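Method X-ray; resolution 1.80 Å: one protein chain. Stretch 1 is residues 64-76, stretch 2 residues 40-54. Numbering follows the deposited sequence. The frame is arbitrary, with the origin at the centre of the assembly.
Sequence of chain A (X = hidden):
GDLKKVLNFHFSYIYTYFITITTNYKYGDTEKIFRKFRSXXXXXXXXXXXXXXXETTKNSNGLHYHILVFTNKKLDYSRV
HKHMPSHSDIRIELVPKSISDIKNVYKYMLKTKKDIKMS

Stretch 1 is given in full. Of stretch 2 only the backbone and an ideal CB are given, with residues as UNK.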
# COMPACT_ATOMS: atom_id res chain seq x y z
N HIS A 64 -5.72 9.40 6.71
CA HIS A 64 -5.63 8.34 7.69
C HIS A 64 -4.15 8.02 7.87
O HIS A 64 -3.49 7.57 6.92
CB HIS A 64 -6.41 7.13 7.19
CG HIS A 64 -6.95 6.26 8.28
ND1 HIS A 64 -8.17 6.49 8.87
CD2 HIS A 64 -6.44 5.15 8.87
CE1 HIS A 64 -8.38 5.57 9.80
NE2 HIS A 64 -7.35 4.75 9.82
N TYR A 65 -3.63 8.29 9.07
CA TYR A 65 -2.23 8.03 9.40
C TYR A 65 -2.15 7.03 10.55
O TYR A 65 -2.95 7.08 11.47
CB TYR A 65 -1.51 9.29 9.89
CG TYR A 65 -1.57 10.54 9.03
CD1 TYR A 65 -1.58 11.80 9.63
CD2 TYR A 65 -1.59 10.48 7.64
CE1 TYR A 65 -1.61 12.96 8.88
CE2 TYR A 65 -1.62 11.62 6.88
CZ TYR A 65 -1.63 12.87 7.51
OH TYR A 65 -1.66 14.02 6.79
N HIS A 66 -1.17 6.15 10.51
CA HIS A 66 -0.84 5.30 11.66
C HIS A 66 0.62 5.51 11.96
O HIS A 66 1.44 5.55 11.05
CB HIS A 66 -1.10 3.81 11.38
CG HIS A 66 -2.51 3.48 11.05
ND1 HIS A 66 -3.53 3.55 11.98
CD2 HIS A 66 -3.07 3.05 9.90
CE1 HIS A 66 -4.66 3.20 11.40
NE2 HIS A 66 -4.41 2.90 10.14
N ILE A 67 0.95 5.64 13.24
CA ILE A 67 2.29 5.95 13.66
C ILE A 67 2.66 5.09 14.86
O ILE A 67 1.90 5.02 15.81
CB ILE A 67 2.41 7.44 14.03
CG1 ILE A 67 2.01 8.34 12.85
CG2 ILE A 67 3.83 7.80 14.44
CD1 ILE A 67 2.28 9.82 13.12
N LEU A 68 3.82 4.43 14.79
CA LEU A 68 4.45 3.87 15.99
C LEU A 68 5.60 4.74 16.43
O LEU A 68 6.47 5.11 15.63
CB LEU A 68 5.01 2.47 15.76
CG LEU A 68 4.03 1.34 15.69
CD1 LEU A 68 4.83 0.07 15.37
CD2 LEU A 68 3.27 1.19 16.99
N VAL A 69 5.59 5.10 17.70
CA VAL A 69 6.67 5.88 18.30
C VAL A 69 7.31 4.97 19.36
O VAL A 69 6.64 4.49 20.27
CB VAL A 69 6.14 7.18 18.93
CG1 VAL A 69 7.24 7.90 19.74
CG2 VAL A 69 5.57 8.13 17.84
N PHE A 70 8.59 4.71 19.20
CA PHE A 70 9.40 4.01 20.19
C PHE A 70 10.27 5.01 20.93
O PHE A 70 11.06 5.70 20.31
CB PHE A 70 10.29 3.03 19.48
CG PHE A 70 9.55 2.10 18.59
CD1 PHE A 70 9.41 2.37 17.22
CD2 PHE A 70 8.97 0.94 19.10
CE1 PHE A 70 8.74 1.50 16.39
CE2 PHE A 70 8.31 0.07 18.28
CZ PHE A 70 8.18 0.35 16.92
N THR A 71 10.15 5.05 22.25
CA THR A 71 10.78 6.08 23.06
C THR A 71 10.94 5.58 24.50
O THR A 71 10.20 4.72 24.98
CB THR A 71 9.96 7.39 23.03
OG1 THR A 71 10.65 8.43 23.72
CG2 THR A 71 8.57 7.22 23.65
N ASN A 72 11.92 6.16 25.19
CA ASN A 72 12.22 5.80 26.57
C ASN A 72 11.69 6.85 27.52
O ASN A 72 11.87 6.75 28.74
CB ASN A 72 13.72 5.57 26.72
CG ASN A 72 14.18 4.34 26.00
OD1 ASN A 72 13.52 3.30 26.09
ND2 ASN A 72 15.28 4.42 25.30
N LYS A 73 10.96 7.83 26.98
CA LYS A 73 10.40 8.91 27.78
C LYS A 73 8.94 9.05 27.46
O LYS A 73 8.58 9.15 26.30
CB LYS A 73 11.12 10.21 27.44
CG LYS A 73 10.62 11.40 28.24
CD LYS A 73 11.52 12.62 28.10
CE LYS A 73 10.89 13.87 28.73
NZ LYS A 73 10.22 13.60 30.03
N LYS A 74 8.09 9.09 28.48
CA LYS A 74 6.65 9.18 28.26
C LYS A 74 6.31 10.39 27.44
O LYS A 74 6.85 11.47 27.69
CB LYS A 74 5.89 9.28 29.58
CG LYS A 74 5.47 7.97 30.18
CD LYS A 74 4.87 8.19 31.55
CE LYS A 74 4.52 6.86 32.20
NZ LYS A 74 4.04 7.04 33.59
N LEU A 75 5.40 10.20 26.49
CA LEU A 75 4.93 11.26 25.62
C LEU A 75 3.94 12.13 26.36
O LEU A 75 3.12 11.61 27.13
CB LEU A 75 4.23 10.69 24.37
CG LEU A 75 5.03 10.30 23.13
CD1 LEU A 75 4.04 10.07 22.00
CD2 LEU A 75 6.05 11.38 22.80
N ASP A 76 4.05 13.45 26.15
CA ASP A 76 2.98 14.40 26.49
C ASP A 76 1.96 14.39 25.36
O ASP A 76 2.19 14.97 24.30
CB ASP A 76 3.56 15.80 26.72
CG ASP A 76 2.49 16.84 26.97
OD1 ASP A 76 1.28 16.56 26.83
OD2 ASP A 76 2.85 17.98 27.32
N UNK A 40 9.73 16.89 16.42
CA UNK A 40 9.22 16.97 17.78
C UNK A 40 9.60 15.72 18.61
O UNK A 40 10.09 15.83 19.72
CB UNK A 40 7.70 17.14 17.75
N UNK A 41 9.38 14.54 18.07
CA UNK A 41 9.72 13.31 18.80
C UNK A 41 11.24 13.17 19.00
O UNK A 41 11.73 12.79 20.08
CB UNK A 41 9.18 12.09 18.05
N UNK A 42 12.00 13.52 17.96
CA UNK A 42 13.46 13.60 18.09
C UNK A 42 13.92 14.54 19.20
O UNK A 42 14.81 14.18 19.97
CB UNK A 42 14.07 14.05 16.76
N UNK A 43 13.31 15.72 19.32
CA UNK A 43 13.64 16.64 20.40
C UNK A 43 13.19 16.10 21.77
O UNK A 43 13.84 16.36 22.79
CB UNK A 43 13.00 18.00 20.14
N UNK A 44 12.10 15.33 21.78
CA UNK A 44 11.57 14.68 22.99
C UNK A 44 12.56 13.61 23.50
O UNK A 44 12.82 13.50 24.71
CB UNK A 44 10.21 14.05 22.70
N UNK A 45 13.15 12.86 22.56
CA UNK A 45 14.05 11.75 22.86
C UNK A 45 14.93 11.52 21.65
O UNK A 45 14.45 11.03 20.64
CB UNK A 45 13.28 10.48 23.23
N UNK A 46 16.21 11.84 21.74
CA UNK A 46 17.09 11.75 20.55
C UNK A 46 17.34 10.30 20.10
O UNK A 46 17.81 10.08 18.98
CB UNK A 46 18.43 12.42 20.85
N UNK A 47 17.07 9.33 20.96
CA UNK A 47 17.16 7.89 20.62
C UNK A 47 15.90 7.28 20.03
O UNK A 47 15.89 6.08 19.68
CB UNK A 47 17.53 7.10 21.87
N UNK A 48 14.83 8.06 19.93
CA UNK A 48 13.53 7.56 19.53
C UNK A 48 13.53 7.13 18.08
O UNK A 48 14.39 7.55 17.30
CB UNK A 48 12.45 8.62 19.76
N UNK A 49 12.56 6.27 17.75
CA UNK A 49 12.27 5.87 16.37
C UNK A 49 10.79 6.02 16.07
O UNK A 49 9.95 5.90 16.95
CB UNK A 49 12.71 4.43 16.12
N UNK A 50 10.49 6.32 14.81
CA UNK A 50 9.11 6.58 14.42
C UNK A 50 8.85 5.85 13.12
O UNK A 50 9.62 5.99 12.17
CB UNK A 50 8.84 8.08 14.28
N UNK A 51 7.81 5.03 13.13
CA UNK A 51 7.36 4.28 11.97
C UNK A 51 6.01 4.86 11.59
O UNK A 51 5.17 5.02 12.45
CB UNK A 51 7.28 2.78 12.25
N UNK A 52 5.83 5.20 10.32
CA UNK A 52 4.64 5.92 9.89
C UNK A 52 4.08 5.34 8.62
O UNK A 52 4.84 4.87 7.76
CB UNK A 52 4.95 7.41 9.69
N UNK A 53 2.75 5.38 8.52
CA UNK A 53 2.01 4.93 7.35
C UNK A 53 0.95 5.98 7.03
O UNK A 53 0.23 6.42 7.92
CB UNK A 53 1.38 3.56 7.58
N UNK A 54 0.88 6.40 5.77
CA UNK A 54 -0.27 7.17 5.28
C UNK A 54 -1.10 6.22 4.42
O UNK A 54 -0.58 5.64 3.46
CB UNK A 54 0.16 8.41 4.49

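Position 40 is helical, and its CA-to-CB bond points sideways, with no atom of stretch 1 within 5.5 Å of the ideal CB. A long side chain could still reach Leu 75; a short one would not. The residue is Tyr 40. Its OH lies 3.7 Å from Leu 75 CD2. A water joins Tyr 40 OH (3.2 Å) to Asp 76 N (2.9 Å).

Position 41 is helical and points toward stretch 1, its ideal CB 4.9 Å from Val 69 CG1. The methyl groups of Val 69 and Leu 75 call for an apolar side chain such as Leu, Ile or Met. Ile 41 sets CG2 3.9 Å from Val 69 CG1 and CD1 3.5 Å from Leu 75 CD2.

Positions 42 and 43 are helical and out of reach, so stretch 1 sets no preference. They are Tyr 42 and Asn 43.

At position 44, still helical, CA-to-CB points sideways to stretch 1. Leu 75 CD2 is 4.9 Å from the ideal CB, and the carbonyl of Lys 73 offers an acceptor beyond. A flat side chain with a donor would suit; Gln or Lys might also reach. In His 44, NE2 donates to Lys 73 O at 2.7 Å. Leu 75 CD2 sits over one face of the ring, 3.7 Å from its centroid.

Position 45 leaves helical angles (-157/110) and points toward stretch 1. Its ideal CB is 3.4 Å from Thr 71 OG1 and 4.9 Å from Asn 72 N. Two donors favour a short acceptor, Asp or Asn. In Asp 45, OD2 accepts from Thr 71 OG1 (2.7 Å) and Asn 72 N (3.0 Å). OD1 takes the amide of position 47.

Positions 46 and 47 are the middle of a type I turn, where polar residues are common. Lys 46 is out of reach. Asn 47 ND2 shares a water with Asn 72 ND2.

Position 48 ends the turn. Its ideal CB is 3.3 Å from Phe 70 O, a tight fit; Ser, Thr, Asp or Asn could suit the end of the turn. Ser 48 OG donates to Asp 45 O at 2.6 Å.

From 49 the strand runs antiparallel to stretch 1, and side chains alternate between faces. Positions 49, 51 and 53 share the face of Phe 70, Leu 68 and His 66, and their backbones form the hydrogen-bonded pairs. At 49, beside the Phe 70 ring, many side chains would fit; His 49 has CB 4.0 Å from Phe 70 CD1. At 51, Leu 68 and Phe 70 favour an apolar residue; Phe 51 has CB 4.1 Å from Leu 68 CB. At 53, beside His 66, a beta-branched residue suits the strand. Ile 53 CB is 4.4 Å from His 66 CB, and its side chain's end leads away.

Positions 50, 52 and 54 share the other face. At 50, Ile 67 and Val 69 favour Val or Ile; Val 50 CG1 is 3.6 Å from Ile 67 CG2. At 52, Ile 67 leaves the choice wide; Ser 52 CB is 4.4 Å from Ile 67 CG1, and its OG hydrogen-bonds just outside the stretch. At 54, the Tyr 65 ring suits an aliphatic chain. Lys 54 CG lies at its edge, 4.1 Å from Tyr 65 CE2, and the chain's end leads away.

Stretch 2, residues 40-54: YIYNHDKNSHVFSIK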
# COMPACT_ATOMS: atom_id res chain seq x y z
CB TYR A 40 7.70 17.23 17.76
CG TYR A 40 6.93 16.60 18.87
CD1 TYR A 40 6.06 15.54 18.62
CD2 TYR A 40 7.06 17.06 20.18
CE1 TYR A 40 5.34 14.94 19.64
CE2 TYR A 40 6.35 16.44 21.22
CZ TYR A 40 5.50 15.37 20.93
OH TYR A 40 4.76 14.75 21.92
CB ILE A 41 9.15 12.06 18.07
CG1 ILE A 41 7.61 12.08 18.09
CG2 ILE A 41 9.71 10.77 18.67
CD1 ILE A 41 6.97 11.89 19.45
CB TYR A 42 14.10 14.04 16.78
CG TYR A 42 15.60 14.02 16.85
CD1 TYR A 42 16.31 12.85 16.68
CD2 TYR A 42 16.30 15.18 17.12
CE1 TYR A 42 17.70 12.84 16.75
CE2 TYR A 42 17.68 15.18 17.19
CZ TYR A 42 18.37 14.01 17.02
OH TYR A 42 19.74 14.04 17.10
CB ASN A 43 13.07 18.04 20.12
CG ASN A 43 13.82 18.76 19.00
OD1 ASN A 43 14.88 18.32 18.56
ND2 ASN A 43 13.29 19.91 18.56
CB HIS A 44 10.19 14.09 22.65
CG HIS A 44 9.72 13.01 23.57
ND1 HIS A 44 9.12 13.27 24.79
CD2 HIS A 44 9.74 11.66 23.45
CE1 HIS A 44 8.81 12.13 25.37
NE2 HIS A 44 9.17 11.13 24.58
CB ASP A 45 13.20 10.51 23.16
CG ASP A 45 14.01 9.24 23.34
OD1 ASP A 45 15.26 9.24 23.33
OD2 ASP A 45 13.34 8.20 23.51
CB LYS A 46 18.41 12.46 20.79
CG LYS A 46 18.25 13.96 21.09
CD LYS A 46 19.37 14.78 20.54
CE LYS A 46 19.17 16.25 20.86
NZ LYS A 46 19.88 17.10 19.86
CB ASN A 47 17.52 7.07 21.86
CG ASN A 47 18.86 7.44 22.44
OD1 ASN A 47 19.83 7.69 21.72
ND2 ASN A 47 18.93 7.47 23.78
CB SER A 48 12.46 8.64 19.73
OG SER A 48 12.82 9.84 19.07
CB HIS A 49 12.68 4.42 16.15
CG HIS A 49 14.16 4.22 16.23
ND1 HIS A 49 15.03 4.71 15.28
CD2 HIS A 49 14.93 3.62 17.17
CE1 HIS A 49 16.27 4.41 15.62
NE2 HIS A 49 16.24 3.74 16.76
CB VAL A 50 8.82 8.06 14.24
CG1 VAL A 50 7.37 8.28 13.79
CG2 VAL A 50 9.08 8.83 15.54
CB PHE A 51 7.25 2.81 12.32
CG PHE A 51 6.87 1.93 11.18
CD1 PHE A 51 7.61 1.93 10.01
CD2 PHE A 51 5.81 1.05 11.29
CE1 PHE A 51 7.27 1.11 8.95
CE2 PHE A 51 5.47 0.21 10.25
CZ PHE A 51 6.19 0.25 9.07
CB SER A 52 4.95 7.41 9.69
OG SER A 52 5.77 7.64 8.54
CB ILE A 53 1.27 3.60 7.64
CG1 ILE A 53 2.23 2.53 8.15
CG2 ILE A 53 0.54 3.10 6.39
CD1 ILE A 53 3.22 2.08 7.13
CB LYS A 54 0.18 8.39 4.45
CG LYS A 54 -0.94 9.12 3.69
CD LYS A 54 -0.37 10.08 2.64
CE LYS A 54 -1.46 10.81 1.86
NZ LYS A 54 -1.58 10.35 0.45
O HOH W 1 6.33 14.52 24.74
O HOH W 2 16.23 7.36 25.10
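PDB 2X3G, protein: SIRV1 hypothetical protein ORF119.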